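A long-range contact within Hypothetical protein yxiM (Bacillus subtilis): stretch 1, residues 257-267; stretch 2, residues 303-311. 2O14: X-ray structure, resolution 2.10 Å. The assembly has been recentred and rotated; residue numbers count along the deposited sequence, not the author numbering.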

# COMPACT_ATOMS: atom_id res chain seq x y z
N VAL A 257 -12.05 17.34 -1.89
CA VAL A 257 -11.36 16.37 -1.04
C VAL A 257 -9.92 16.21 -1.50
O VAL A 257 -9.00 16.19 -0.68
N MSE A 258 -9.74 16.09 -2.81
CA MSE A 258 -8.42 15.94 -3.40
C MSE A 258 -7.56 17.14 -3.05
O MSE A 258 -6.39 16.99 -2.69
N ARG A 259 -8.14 18.33 -3.16
CA ARG A 259 -7.43 19.57 -2.85
C ARG A 259 -6.91 19.57 -1.42
O ARG A 259 -5.76 19.93 -1.16
N ASP A 260 -7.77 19.15 -0.49
CA ASP A 260 -7.42 19.10 0.92
C ASP A 260 -6.25 18.16 1.19
O ASP A 260 -5.32 18.52 1.91
N MSE A 261 -6.30 16.96 0.61
CA MSE A 261 -5.22 16.00 0.80
C MSE A 261 -3.89 16.57 0.32
O MSE A 261 -2.87 16.43 0.99
N ILE A 262 -3.92 17.20 -0.85
CA ILE A 262 -2.71 17.80 -1.42
C ILE A 262 -2.13 18.84 -0.47
O ILE A 262 -0.92 18.89 -0.25
N ARG A 263 -3.00 19.68 0.09
CA ARG A 263 -2.56 20.72 1.00
C ARG A 263 -1.98 20.14 2.28
O ARG A 263 -0.95 20.60 2.78
N GLN A 264 -2.63 19.11 2.82
CA GLN A 264 -2.14 18.48 4.03
C GLN A 264 -0.77 17.88 3.80
O GLN A 264 0.11 17.99 4.65
N VAL A 265 -0.58 17.24 2.65
CA VAL A 265 0.71 16.64 2.36
C VAL A 265 1.75 17.73 2.13
O VAL A 265 2.88 17.62 2.61
N LYS A 266 1.38 18.78 1.40
CA LYS A 266 2.32 19.87 1.15
C LYS A 266 2.68 20.56 2.46
O LYS A 266 3.77 21.11 2.60
N ALA A 267 1.77 20.52 3.42
CA ALA A 267 2.01 21.13 4.72
C ALA A 267 3.14 20.40 5.45
O ALA A 267 3.73 20.93 6.39
N ALA A 303 -7.01 20.41 -13.49
CA ALA A 303 -7.21 21.70 -12.85
C ALA A 303 -6.49 21.78 -11.50
O ALA A 303 -5.83 22.78 -11.20
N LEU A 304 -6.63 20.73 -10.69
CA LEU A 304 -6.00 20.69 -9.38
C LEU A 304 -4.48 20.80 -9.46
O LEU A 304 -3.85 21.42 -8.60
N ALA A 305 -3.89 20.19 -10.48
CA ALA A 305 -2.44 20.24 -10.64
C ALA A 305 -1.95 21.67 -10.83
O ALA A 305 -0.91 22.07 -10.29
N GLU A 306 -2.72 22.45 -11.59
CA GLU A 306 -2.39 23.84 -11.87
C GLU A 306 -2.71 24.75 -10.69
O GLU A 306 -1.90 25.58 -10.29
N GLU A 307 -3.90 24.57 -10.13
CA GLU A 307 -4.36 25.35 -8.99
C GLU A 307 -3.54 25.15 -7.71
O GLU A 307 -3.24 26.12 -7.01
N GLU A 308 -3.18 23.91 -7.42
CA GLU A 308 -2.40 23.60 -6.22
C GLU A 308 -0.91 23.45 -6.51
O GLU A 308 -0.12 23.13 -5.63
N LYS A 309 -0.53 23.67 -7.77
CA LYS A 309 0.86 23.58 -8.18
C LYS A 309 1.53 22.26 -7.80
O LYS A 309 2.51 22.23 -7.06
N THR A 310 1.00 21.16 -8.33
CA THR A 310 1.56 19.85 -8.06
C THR A 310 2.16 19.33 -9.36
O THR A 310 1.94 19.92 -10.42
N TYR A 311 2.93 18.25 -9.28
CA TYR A 311 3.50 17.65 -10.48
C TYR A 311 2.35 16.86 -11.09
O TYR A 311 1.40 16.49 -10.38

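A helix that runs through most of the first stretch packs against the end of a second helix, which enters from earlier in the chain and finishes at Glu-307, and against the turn that follows it. The two axes run in broadly the same direction, 38° apart, and come no closer than 10.7 Å, so side chains must fill the space between them. Three residues cover most of the surface: Glu-308, Leu-304 and Arg-259.

Leu-304 supplies the apolar part. Its CA-to-CB bond points toward the first helix, and its m,t rotamer (chi1 -81°, chi2 166°) spreads the two methyls over neighbouring residues there. CD1 lies 3.4 Å from CB of Met-258, a buried selenomethionine in the m,m,m conformation, while CD2 sits 3.8 Å from CB of Arg-259. The same CD2 also covers one face of the Arg-259 guanidinium. A branched, uncharged side chain suits this place because it can fill a buried gap and still lie against the flat face of an arginine, leaving the edge of that group free for polar partners.

Arg-259 starts sideways, but its t,t,m chain brings the guanidinium to two carboxylates. NH1 is 2.7 Å from OE2 of Glu-308, and NH2 is 3.0 Å from OE1 of Glu-307; both are hydrogen-bonded salt bridges. NH1 also donates to Glu-307 OE1 at 3.1 Å, so that one oxygen accepts from both terminal nitrogens. Arginine is apt here because its several N-H groups diverge in one plane and can serve more than one acid.

Glu-308, just beyond the helix, points toward the first stretch and folds into an m,m rotamer. Its carboxylate joins two arginines one helical turn apart: besides the bridge to Arg-259, OE1 receives a nearly linear bond (177°) from NE of Arg-263 at 3.0 Å, and OE2 accepts from Arg-263 NH2 at 3.3 Å. Arg-263, m,t,t, also begins sideways and reaches across with its end. The carboxylate of Glu-308 is shared between the two arginines, with Glu-307 giving Arg-259 a second acid; the aliphatic portion of Glu-308 remains useful: its CB lies 4.0 Å from CG2 of Ile-262.

Ile-262 (m,t), buried and pointing toward the turn, extends the apolar layer, its CG2 lying 3.5 Å from CG2 of Thr-310, a p rotamer. Lys-266 then closes the far end. Its long chain passes Thr-310, with CE 3.9 Å from that residue's CG2, and NZ makes a weak hydrogen bond of 3.3 Å to the carbonyl O of Lys-309, where positive phi marks the departure from helical geometry.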

# COMPACT_ATOMS: atom_id res chain seq x y z
CB VAL A 257 -12.05 14.99 -1.11
CG1 VAL A 257 -11.22 13.96 -0.36
CG2 VAL A 257 -13.45 15.09 -0.51
CB MSE A 258 -8.54 15.80 -4.92
CG MSE A 258 -9.16 14.49 -5.38
SE MSE A 258 -7.90 13.02 -5.30
CE MSE A 258 -6.92 13.42 -6.94
CB ARG A 259 -8.36 20.77 -3.05
CG ARG A 259 -7.68 22.13 -2.90
CD ARG A 259 -8.71 23.24 -2.86
NE ARG A 259 -9.62 23.20 -4.01
CZ ARG A 259 -9.27 23.48 -5.26
NH1 ARG A 259 -8.02 23.84 -5.54
NH2 ARG A 259 -10.16 23.40 -6.23
CB ASP A 260 -8.62 18.67 1.74
CG ASP A 260 -8.34 18.67 3.23
OD1 ASP A 260 -8.11 19.76 3.79
OD2 ASP A 260 -8.35 17.58 3.83
CB MSE A 261 -5.51 14.70 0.05
CG MSE A 261 -6.69 13.91 0.58
SE MSE A 261 -6.56 12.04 0.09
CE MSE A 261 -7.42 12.10 -1.65
CB ILE A 262 -3.02 18.48 -2.77
CG1 ILE A 262 -3.45 17.43 -3.80
CG2 ILE A 262 -1.79 19.24 -3.26
CD1 ILE A 262 -4.06 18.02 -5.04
CB ARG A 263 -3.72 21.67 1.31
CG ARG A 263 -4.15 22.46 0.09
CD ARG A 263 -5.17 23.54 0.42
NE ARG A 263 -5.37 24.42 -0.73
CZ ARG A 263 -6.22 25.44 -0.76
NH1 ARG A 263 -6.96 25.73 0.31
NH2 ARG A 263 -6.33 26.18 -1.85
CB GLN A 264 -3.11 17.40 4.51
CG GLN A 264 -4.40 17.95 5.08
CD GLN A 264 -5.14 16.91 5.89
OE1 GLN A 264 -4.60 16.34 6.83
NE2 GLN A 264 -6.39 16.64 5.52
CB VAL A 265 0.65 15.71 1.12
CG1 VAL A 265 2.06 15.28 0.72
CG2 VAL A 265 -0.20 14.48 1.45
CB LYS A 266 1.72 20.88 0.17
CG LYS A 266 1.90 20.50 -1.29
CD LYS A 266 1.19 21.50 -2.20
CE LYS A 266 1.59 21.33 -3.66
NZ LYS A 266 3.03 21.68 -3.88
CB ALA A 267 0.74 21.11 5.57
CB ALA A 303 -8.70 21.95 -12.66
CB LEU A 304 -6.37 19.39 -8.65
CG LEU A 304 -7.73 19.34 -7.95
CD1 LEU A 304 -8.09 17.90 -7.60
CD2 LEU A 304 -7.67 20.21 -6.70
CB ALA A 305 -2.02 19.38 -11.82
CB GLU A 306 -3.18 24.31 -13.10
CG GLU A 306 -2.99 23.41 -14.31
CD GLU A 306 -3.97 23.71 -15.43
OE1 GLU A 306 -5.20 23.63 -15.18
OE2 GLU A 306 -3.52 24.02 -16.55
CB GLU A 307 -5.82 25.02 -8.69
CG GLU A 307 -6.80 25.51 -9.74
CD GLU A 307 -8.18 24.91 -9.55
OE1 GLU A 307 -8.61 24.79 -8.38
OE2 GLU A 307 -8.83 24.59 -10.56
CB GLU A 308 -2.92 22.32 -5.56
CG GLU A 308 -4.37 22.41 -5.11
CD GLU A 308 -4.63 23.61 -4.21
OE1 GLU A 308 -3.85 23.81 -3.25
OE2 GLU A 308 -5.62 24.34 -4.45
CB LYS A 309 1.65 24.75 -7.58
CG LYS A 309 1.08 26.11 -7.94
CD LYS A 309 1.85 27.24 -7.28
CE LYS A 309 1.23 28.59 -7.60
NZ LYS A 309 1.19 28.84 -9.07
CB THR A 310 0.48 18.85 -7.60
OG1 THR A 310 -0.35 18.51 -8.71
CG2 THR A 310 -0.37 19.46 -6.50
CB TYR A 311 4.66 16.72 -10.13
CG TYR A 311 5.91 17.46 -9.70
CD1 TYR A 311 6.64 18.23 -10.60
CD2 TYR A 311 6.36 17.39 -8.38
CE1 TYR A 311 7.78 18.92 -10.21
CE2 TYR A 311 7.50 18.08 -7.97
CZ TYR A 311 8.21 18.84 -8.89
OH TYR A 311 9.33 19.52 -8.48